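Local coordinates for protein computational Design of Enzyme (Synthetic construct, PDB 3TP4) that is a computationally designed enzyme on a TIM-barrel scaffold of the glycosyl hydrolase family 26 type, probably built to carry an activated serine in a catalytic triad, at residues Pro167-Pro172 with Asn212-Trp217; Val240-Leu245 with Gly275-Phe280. All blocks are in the same frame, centred on the assembly; numbering follows the deposited sequence.

Contact 1 of 2, residues Pro167-Pro172 with Asn212-Trp217; sequences PIVFRP and NFLYAW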
ATOM      1  N   PRO A 167      -4.850  -8.688 -11.453  1.00 30.20           N
ATOM      2  CA  PRO A 167      -3.832  -7.987 -10.659  1.00 30.60           C
ATOM      3  C   PRO A 167      -4.461  -7.013  -9.671  1.00 28.73           C
ATOM      4  O   PRO A 167      -5.503  -6.419  -9.953  1.00 32.84           O
ATOM      5  CB  PRO A 167      -3.003  -7.247 -11.718  1.00 25.40           C
ATOM      6  CG  PRO A 167      -3.236  -8.037 -12.988  1.00 32.30           C
ATOM      7  CD  PRO A 167      -4.668  -8.481 -12.900  1.00 30.71           C
ATOM      8  N   ILE A 168      -3.831  -6.875  -8.510  1.00 30.63           N
ATOM      9  CA  ILE A 168      -4.329  -6.025  -7.441  1.00 25.49           C
ATOM     10  C   ILE A 168      -3.176  -5.195  -6.880  1.00 27.78           C
ATOM     11  O   ILE A 168      -2.100  -5.726  -6.593  1.00 27.84           O
ATOM     12  CB  ILE A 168      -4.946  -6.871  -6.298  1.00 27.77           C
ATOM     13  CG1 ILE A 168      -6.255  -7.514  -6.754  1.00 31.30           C
ATOM     14  CG2 ILE A 168      -5.222  -6.012  -5.070  1.00 24.85           C
ATOM     15  CD1 ILE A 168      -6.792  -8.528  -5.767  1.00 36.86           C
ATOM     16  N   VAL A 169      -3.386  -3.893  -6.757  1.00 24.43           N
ATOM     17  CA  VAL A 169      -2.408  -3.038  -6.098  1.00 25.09           C
ATOM     18  C   VAL A 169      -2.718  -3.084  -4.614  1.00 28.80           C
ATOM     19  O   VAL A 169      -3.715  -2.508  -4.156  1.00 23.89           O
ATOM     20  CB  VAL A 169      -2.496  -1.591  -6.613  1.00 24.01           C
ATOM     21  CG1 VAL A 169      -1.448  -0.719  -5.928  1.00 21.65           C
ATOM     22  CG2 VAL A 169      -2.326  -1.570  -8.125  1.00 23.27           C
ATOM     23  N   PHE A 170      -1.898  -3.824  -3.876  1.00 26.23           N
ATOM     24  CA  PHE A 170      -2.141  -4.078  -2.460  1.00 28.27           C
ATOM     25  C   PHE A 170      -1.309  -3.131  -1.620  1.00 24.75           C
ATOM     26  O   PHE A 170      -0.096  -3.060  -1.792  1.00 25.61           O
ATOM     27  CB  PHE A 170      -1.762  -5.525  -2.104  1.00 23.01           C
ATOM     28  CG  PHE A 170      -1.909  -5.839  -0.655  1.00 25.44           C
ATOM     29  CD1 PHE A 170      -3.136  -5.680  -0.020  1.00 27.73           C
ATOM     30  CD2 PHE A 170      -0.826  -6.299   0.083  1.00 24.73           C
ATOM     31  CE1 PHE A 170      -3.281  -5.974   1.321  1.00 27.83           C
ATOM     32  CE2 PHE A 170      -0.965  -6.596   1.426  1.00 27.08           C
ATOM     33  CZ  PHE A 170      -2.188  -6.434   2.046  1.00 26.05           C
ATOM     34  N   ARG A 171      -1.965  -2.406  -0.719  1.00 20.04           N
ATOM     35  CA  ARG A 171      -1.304  -1.414   0.111  1.00 22.07           C
ATOM     36  C   ARG A 171      -1.402  -1.808   1.577  1.00 24.60           C
ATOM     37  O   ARG A 171      -2.384  -1.479   2.253  1.00 26.29           O
ATOM     38  CB  ARG A 171      -1.944  -0.040  -0.081  1.00 25.36           C
ATOM     39  CG  ARG A 171      -1.295   1.038   0.768  1.00 29.89           C
ATOM     40  CD  ARG A 171      -1.964   2.393   0.572  1.00 25.29           C
ATOM     41  NE  ARG A 171      -1.232   3.434   1.289  1.00 21.48           N
ATOM     42  CZ  ARG A 171      -1.591   4.712   1.330  1.00 23.45           C
ATOM     43  NH1 ARG A 171      -2.681   5.128   0.679  1.00 21.75           N
ATOM     44  NH2 ARG A 171      -0.854   5.569   2.022  1.00 21.38           N
ATOM     45  N   PRO A 172      -0.377  -2.505   2.083  1.00 26.65           N
ATOM     46  CA  PRO A 172      -0.457  -3.036   3.453  1.00 31.44           C
ATOM     47  C   PRO A 172      -0.057  -2.044   4.556  1.00 30.00           C
ATOM     48  O   PRO A 172       1.069  -1.546   4.572  1.00 27.91           O
ATOM     49  CB  PRO A 172       0.510  -4.224   3.420  1.00 28.95           C
ATOM     50  CG  PRO A 172       1.513  -3.868   2.380  1.00 22.47           C
ATOM     51  CD  PRO A 172       0.804  -3.004   1.350  1.00 21.87           C
ATOM     52  N   ASN A 212      -0.396 -12.214  -7.822  1.00 31.42           N
ATOM     53  CA  ASN A 212      -1.146 -11.158  -8.515  1.00 28.52           C
ATOM     54  C   ASN A 212      -1.210  -9.841  -7.734  1.00 30.73           C
ATOM     55  O   ASN A 212      -2.141  -9.054  -7.910  1.00 32.59           O
ATOM     56  CB  ASN A 212      -2.561 -11.637  -8.926  1.00 26.51           C
ATOM     57  CG  ASN A 212      -3.398 -12.095  -7.737  1.00 33.57           C
ATOM     58  OD1 ASN A 212      -2.889 -12.741  -6.824  1.00 33.78           O
ATOM     59  ND2 ASN A 212      -4.685 -11.753  -7.741  1.00 32.42           N
ATOM     60  N   PHE A 213      -0.209  -9.606  -6.882  1.00 31.71           N
ATOM     61  CA  PHE A 213      -0.088  -8.343  -6.158  1.00 25.02           C
ATOM     62  C   PHE A 213       1.042  -7.442  -6.686  1.00 27.86           C
ATOM     63  O   PHE A 213       2.154  -7.903  -7.001  1.00 26.08           O
ATOM     64  CB  PHE A 213       0.165  -8.568  -4.662  1.00 24.07           C
ATOM     65  CG  PHE A 213      -1.069  -8.853  -3.852  1.00 24.77           C
ATOM     66  CD1 PHE A 213      -2.304  -8.964  -4.449  1.00 28.44           C
ATOM     67  CD2 PHE A 213      -0.980  -8.999  -2.475  1.00 26.00           C
ATOM     68  CE1 PHE A 213      -3.428  -9.223  -3.694  1.00 28.50           C
ATOM     69  CE2 PHE A 213      -2.097  -9.261  -1.718  1.00 27.38           C
ATOM     70  CZ  PHE A 213      -3.328  -9.373  -2.329  1.00 30.42           C
ATOM     71  N   LEU A 214       0.734  -6.152  -6.760  1.00 22.75           N
ATOM     72  CA  LEU A 214       1.735  -5.095  -6.801  1.00 24.22           C
ATOM     73  C   LEU A 214       1.662  -4.443  -5.421  1.00 25.44           C
ATOM     74  O   LEU A 214       0.589  -4.362  -4.832  1.00 26.27           O
ATOM     75  CB  LEU A 214       1.407  -4.073  -7.892  1.00 22.19           C
ATOM     76  CG  LEU A 214       1.415  -4.624  -9.320  1.00 23.01           C
ATOM     77  CD1 LEU A 214       1.042  -3.550 -10.354  1.00 23.14           C
ATOM     78  CD2 LEU A 214       2.789  -5.249  -9.655  1.00 20.20           C
ATOM     79  N   TYR A 215       2.798  -4.005  -4.894  1.00 25.50           N
ATOM     80  CA  TYR A 215       2.850  -3.556  -3.508  1.00 23.94           C
ATOM     81  C   TYR A 215       2.979  -2.048  -3.402  1.00 28.02           C
ATOM     82  O   TYR A 215       3.928  -1.464  -3.905  1.00 24.15           O
ATOM     83  CB  TYR A 215       3.973  -4.276  -2.750  1.00 21.25           C
ATOM     84  CG  TYR A 215       3.653  -5.738  -2.541  1.00 21.50           C
ATOM     85  CD1 TYR A 215       4.065  -6.702  -3.463  1.00 23.22           C
ATOM     86  CD2 TYR A 215       2.905  -6.147  -1.450  1.00 25.65           C
ATOM     87  CE1 TYR A 215       3.762  -8.037  -3.286  1.00 24.43           C
ATOM     88  CE2 TYR A 215       2.590  -7.482  -1.263  1.00 27.64           C
ATOM     89  CZ  TYR A 215       3.024  -8.418  -2.181  1.00 27.35           C
ATOM     90  OH  TYR A 215       2.704  -9.737  -1.988  1.00 25.34           O
ATOM     91  N   ALA A 216       2.002  -1.424  -2.753  1.00 25.43           N
ATOM     92  CA  ALA A 216       1.996   0.025  -2.606  1.00 25.02           C
ATOM     93  C   ALA A 216       2.340   0.437  -1.178  1.00 26.24           C
ATOM     94  O   ALA A 216       2.015  -0.262  -0.217  1.00 25.80           O
ATOM     95  CB  ALA A 216       0.633   0.604  -3.023  1.00 25.85           C
ATOM     96  N   TRP A 217       3.009   1.578  -1.064  1.00 24.11           N
ATOM     97  CA  TRP A 217       3.354   2.186   0.214  1.00 25.02           C
ATOM     98  C   TRP A 217       3.259   3.695   0.055  1.00 24.64           C
ATOM     99  O   TRP A 217       3.850   4.261  -0.859  1.00 22.14           O
ATOM    100  CB  TRP A 217       4.785   1.819   0.609  1.00 20.45           C
ATOM    101  CG  TRP A 217       5.402   2.711   1.676  1.00 24.77           C
ATOM    102  CD1 TRP A 217       5.278   2.579   3.042  1.00 21.27           C
ATOM    103  CD2 TRP A 217       6.254   3.849   1.458  1.00 25.25           C
ATOM    104  NE1 TRP A 217       6.020   3.568   3.681  1.00 22.71           N
ATOM    105  CE2 TRP A 217       6.614   4.359   2.730  1.00 22.32           C
ATOM    106  CE3 TRP A 217       6.745   4.490   0.311  1.00 26.60           C
ATOM    107  CZ2 TRP A 217       7.443   5.472   2.876  1.00 21.82           C
ATOM    108  CZ3 TRP A 217       7.558   5.591   0.460  1.00 28.64           C
ATOM    109  CH2 TRP A 217       7.904   6.074   1.735  1.00 20.88           C
TER
HETATM  110  O   HOH W   1       1.530   0.302   2.468  1.00 24.92           O
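Asn212 opens the pairing with its main chain: its O accepts the N-H of Ile168 at 2.8 Å. Its amide nitrogen ND2 hydrogen-bonds to Ile166 O, just before the neighbouring strand, and to Ala155 O in the last turn of helix 141-157. With CG anti to its own carbonyl carbon (chi1 -82°), the ring of Phe213 leans across toward the neighbouring strand and stands alongside Ile168, whose CB lies 3.8 Å from Phe213 CE1. Over one face of this ring sits Phe170 CB, offset toward the rim and 3.6 Å from Phe213 CD2, a CH-pi contact. The two phenyl planes are only 24° apart but slid past each other, so there is little overlap. Leu214 grips the neighbouring strand with both backbone polar groups, its N bonded to Ile168 O at 2.9 Å and its O taking Phe170 N at 2.7 Å. This alternation is that of parallel strands, here adjacent staves of a TIM barrel, twisted by 39°. Ile168, Phe170, Phe213 and Tyr215 share the outer face, where Phe170 and Phe213 touch helix 141-157 and Phe170 and Tyr215 touch helix 190-207, while Val169 and Leu214 occupy the other face. Tyr215 brings CE2 to the edge of the Phe170 ring, near its plane and 3.9 Å from Phe170 CD2. At Ala216 the N-H reaches Phe170 O in a nearly straight bond, and the small CB packs against Val169 CG1 at 3.8 Å. Ala216 O then shares a water with Pro172 O, the water donating to both carbonyls. The extended side chain of Arg171 runs past Ala216 O to a salt bridge with Asp246, near the putative Ser-His-Glu triad.

Contact 2 of 2, residues Val240-Leu245 with Gly275-Phe280; sequences VDVLGL and GKVSAF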
ATOM      1  N   VAL A 240       8.716  -2.462  -2.415  1.00 24.11           N
ATOM      2  CA  VAL A 240       7.685  -1.521  -2.855  1.00 24.37           C
ATOM      3  C   VAL A 240       7.674  -1.368  -4.382  1.00 28.01           C
ATOM      4  O   VAL A 240       8.727  -1.142  -4.983  1.00 28.50           O
ATOM      5  CB  VAL A 240       7.931  -0.124  -2.242  1.00 24.89           C
ATOM      6  CG1 VAL A 240       6.899   0.883  -2.761  1.00 25.26           C
ATOM      7  CG2 VAL A 240       7.900  -0.194  -0.707  1.00 27.11           C
ATOM      8  N   ASP A 241       6.498  -1.498  -5.000  1.00 23.76           N
ATOM      9  CA  ASP A 241       6.339  -1.233  -6.439  1.00 23.31           C
ATOM     10  C   ASP A 241       5.825   0.188  -6.723  1.00 25.35           C
ATOM     11  O   ASP A 241       6.215   0.814  -7.713  1.00 24.79           O
ATOM     12  CB  ASP A 241       5.342  -2.212  -7.071  1.00 19.78           C
ATOM     13  CG  ASP A 241       5.833  -3.655  -7.071  1.00 25.66           C
ATOM     14  OD1 ASP A 241       6.953  -3.919  -7.577  1.00 30.18           O
ATOM     15  OD2 ASP A 241       5.076  -4.522  -6.570  1.00 24.44           O
ATOM     16  N   VAL A 242       4.937   0.675  -5.860  1.00 20.26           N
ATOM     17  CA  VAL A 242       4.232   1.954  -6.070  1.00 21.64           C
ATOM     18  C   VAL A 242       4.413   2.870  -4.860  1.00 26.54           C
ATOM     19  O   VAL A 242       4.085   2.490  -3.734  1.00 22.83           O
ATOM     20  CB  VAL A 242       2.702   1.743  -6.269  1.00 24.45           C
ATOM     21  CG1 VAL A 242       1.956   3.088  -6.334  1.00 25.72           C
ATOM     22  CG2 VAL A 242       2.412   0.909  -7.525  1.00 24.24           C
ATOM     23  N   LEU A 243       4.914   4.080  -5.106  1.00 20.35           N
ATOM     24  CA  LEU A 243       5.155   5.054  -4.053  1.00 23.65           C
ATOM     25  C   LEU A 243       4.004   6.038  -4.019  1.00 22.62           C
ATOM     26  O   LEU A 243       3.649   6.618  -5.056  1.00 22.08           O
ATOM     27  CB  LEU A 243       6.451   5.818  -4.326  1.00 23.11           C
ATOM     28  CG  LEU A 243       7.696   4.959  -4.540  1.00 35.15           C
ATOM     29  CD1 LEU A 243       8.831   5.807  -5.077  1.00 40.85           C
ATOM     30  CD2 LEU A 243       8.096   4.308  -3.247  1.00 38.84           C
ATOM     31  N   GLY A 244       3.438   6.247  -2.836  1.00 23.93           N
ATOM     32  CA  GLY A 244       2.215   7.024  -2.713  1.00 18.54           C
ATOM     33  C   GLY A 244       2.310   8.339  -1.952  1.00 22.49           C
ATOM     34  O   GLY A 244       3.385   8.766  -1.540  1.00 23.16           O
ATOM     35  N   LEU A 245       1.153   8.971  -1.776  1.00 25.64           N
ATOM     36  CA  LEU A 245       1.033  10.260  -1.109  1.00 23.87           C
ATOM     37  C   LEU A 245      -0.437  10.453  -0.800  1.00 27.93           C
ATOM     38  O   LEU A 245      -1.286  10.276  -1.682  1.00 25.93           O
ATOM     39  CB  LEU A 245       1.475  11.399  -2.033  1.00 20.28           C
ATOM     40  CG  LEU A 245       1.506  12.785  -1.384  1.00 24.24           C
ATOM     41  CD1 LEU A 245       2.788  12.939  -0.546  1.00 23.76           C
ATOM     42  CD2 LEU A 245       1.434  13.890  -2.454  1.00 22.68           C
ATOM     43  N   GLY A 275      13.205   3.608 -10.773  1.00 31.29           N
ATOM     44  CA  GLY A 275      12.565   2.847 -11.834  1.00 29.68           C
ATOM     45  C   GLY A 275      11.237   2.281 -11.359  1.00 30.61           C
ATOM     46  O   GLY A 275      10.827   1.200 -11.771  1.00 34.25           O
ATOM     47  N   LYS A 276      10.574   3.011 -10.467  1.00 28.35           N
ATOM     48  CA  LYS A 276       9.304   2.572  -9.903  1.00 25.30           C
ATOM     49  C   LYS A 276       8.157   3.458 -10.378  1.00 27.52           C
ATOM     50  O   LYS A 276       8.353   4.376 -11.174  1.00 31.46           O
ATOM     51  CB  LYS A 276       9.376   2.574  -8.368  1.00 23.19           C
ATOM     52  CG  LYS A 276      10.382   1.539  -7.804  1.00 24.31           C
ATOM     53  CD  LYS A 276      10.369   1.516  -6.276  1.00 25.11           C
ATOM     54  CE  LYS A 276      11.422   0.529  -5.727  1.00 27.01           C
ATOM     55  NZ  LYS A 276      11.230  -0.823  -6.315  1.00 27.72           N
ATOM     56  N   VAL A 277       6.961   3.169  -9.881  1.00 27.00           N
ATOM     57  CA  VAL A 277       5.771   3.958 -10.180  1.00 24.70           C
ATOM     58  C   VAL A 277       5.413   4.827  -8.982  1.00 25.80           C
ATOM     59  O   VAL A 277       5.499   4.375  -7.844  1.00 25.28           O
ATOM     60  CB  VAL A 277       4.571   3.030 -10.474  1.00 23.60           C
ATOM     61  CG1 VAL A 277       3.243   3.819 -10.441  1.00 22.74           C
ATOM     62  CG2 VAL A 277       4.765   2.311 -11.806  1.00 29.45           C
ATOM     63  N   SER A 278       5.035   6.078  -9.229  1.00 25.68           N
ATOM     64  CA  SER A 278       4.481   6.903  -8.163  1.00 18.12           C
ATOM     65  C   SER A 278       3.019   7.190  -8.465  1.00 21.28           C
ATOM     66  O   SER A 278       2.612   7.230  -9.633  1.00 25.05           O
ATOM     67  CB  SER A 278       5.249   8.216  -8.029  1.00 19.31           C
ATOM     68  OG  SER A 278       5.199   8.952  -9.246  1.00 22.84           O
ATOM     69  N   ALA A 279       2.226   7.401  -7.416  1.00 21.85           N
ATOM     70  CA  ALA A 279       0.802   7.687  -7.590  1.00 24.15           C
ATOM     71  C   ALA A 279       0.326   8.584  -6.458  1.00 24.40           C
ATOM     72  O   ALA A 279       0.866   8.531  -5.355  1.00 25.59           O
ATOM     73  CB  ALA A 279      -0.004   6.398  -7.611  1.00 21.95           C
ATOM     74  N   PHE A 280      -0.665   9.421  -6.741  1.00 18.92           N
ATOM     75  CA  PHE A 280      -1.296  10.270  -5.724  1.00 22.40           C
ATOM     76  C   PHE A 280      -2.353   9.405  -5.010  1.00 21.59           C
ATOM     77  O   PHE A 280      -3.557   9.554  -5.228  1.00 25.96           O
ATOM     78  CB  PHE A 280      -1.930  11.488  -6.421  1.00 22.49           C
ATOM     79  CG  PHE A 280      -2.411  12.586  -5.486  1.00 25.81           C
ATOM     80  CD1 PHE A 280      -2.330  12.456  -4.101  1.00 22.47           C
ATOM     81  CD2 PHE A 280      -2.974  13.749  -6.016  1.00 20.55           C
ATOM     82  CE1 PHE A 280      -2.804  13.482  -3.249  1.00 24.77           C
ATOM     83  CE2 PHE A 280      -3.449  14.772  -5.186  1.00 24.96           C
ATOM     84  CZ  PHE A 280      -3.364  14.647  -3.807  1.00 22.38           C
TER
HETATM   85  O   HOH W   2       9.166  -2.606  -8.088  1.00 28.90           O
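The side chain of Lys276 leaves its backbone with CG anti to the carbonyl carbon (chi1 -65°), runs extended to CE and bends at the last torsion (chi4 -54°), a turn that swings NZ onto Val240 O. The ammonium meets that oxygen at 2.9 Å, almost in line with the carbonyl bond (176°), while CD and CE rest against the same atom. Asp237 O is a second acceptor for NZ. A water that donates to Asp241 OD1 also receives a weak bond from Lys276 NZ; the two side chains do not touch, and the water makes at most a weak bridge between them. The carboxylate is held by Val9 N and Tyr215 N.

Beyond the lysine the backbones pair in parallel. Val277 N makes a long hydrogen bond to Asp241 O (3.3 Å), Val277 O accepts Leu243 N at 2.8 Å, and Ala279 N closes on Leu243 O at 2.9 Å. With helix 254-274 between them, the strands form a beta-alpha-beta unit of the TIM barrel, the helix ending in a Schellman motif at Gly275. Val242 and Val277 share one face, their CG2 and CG1 methyls 4.2 Å apart, and Val242 CG1 also reaches Ala279 CB. On the other face Leu243 and Ser278 turn to the returning helix, where they touch Ile270 and Ala271, and Ser278 OG hydrogen-bonds to Asn316 OD1. Further along, Gly244 CA directs a C-H toward Ala279 O at 3.3 Å. Phe280 presents a ring edge to the main chain, its CD1 lying 3.4 Å from Leu245 O, near the plane of the ring.

Following the chain from the N terminus, strand 168-174 is the first of the four strands paired here; the chain then passes through helices 184-188 and 190-207 before 212-217 returns beside 167-172, closing contact 1. The next strand, 242-249, opens contact 2, which closes after helix 254-274 when 275-280 comes alongside. The two loops follow in series, neither nesting nor crossing. Strands 213-217 and 242-249 are direct neighbours, joined by probable backbone hydrogen bonds from Asp241 N to Tyr215 O and from Gly244 N to Trp217 O, and by packing of Trp217 on Leu243. The two contacts and this middle pairing line up four consecutive strands of the barrel wall.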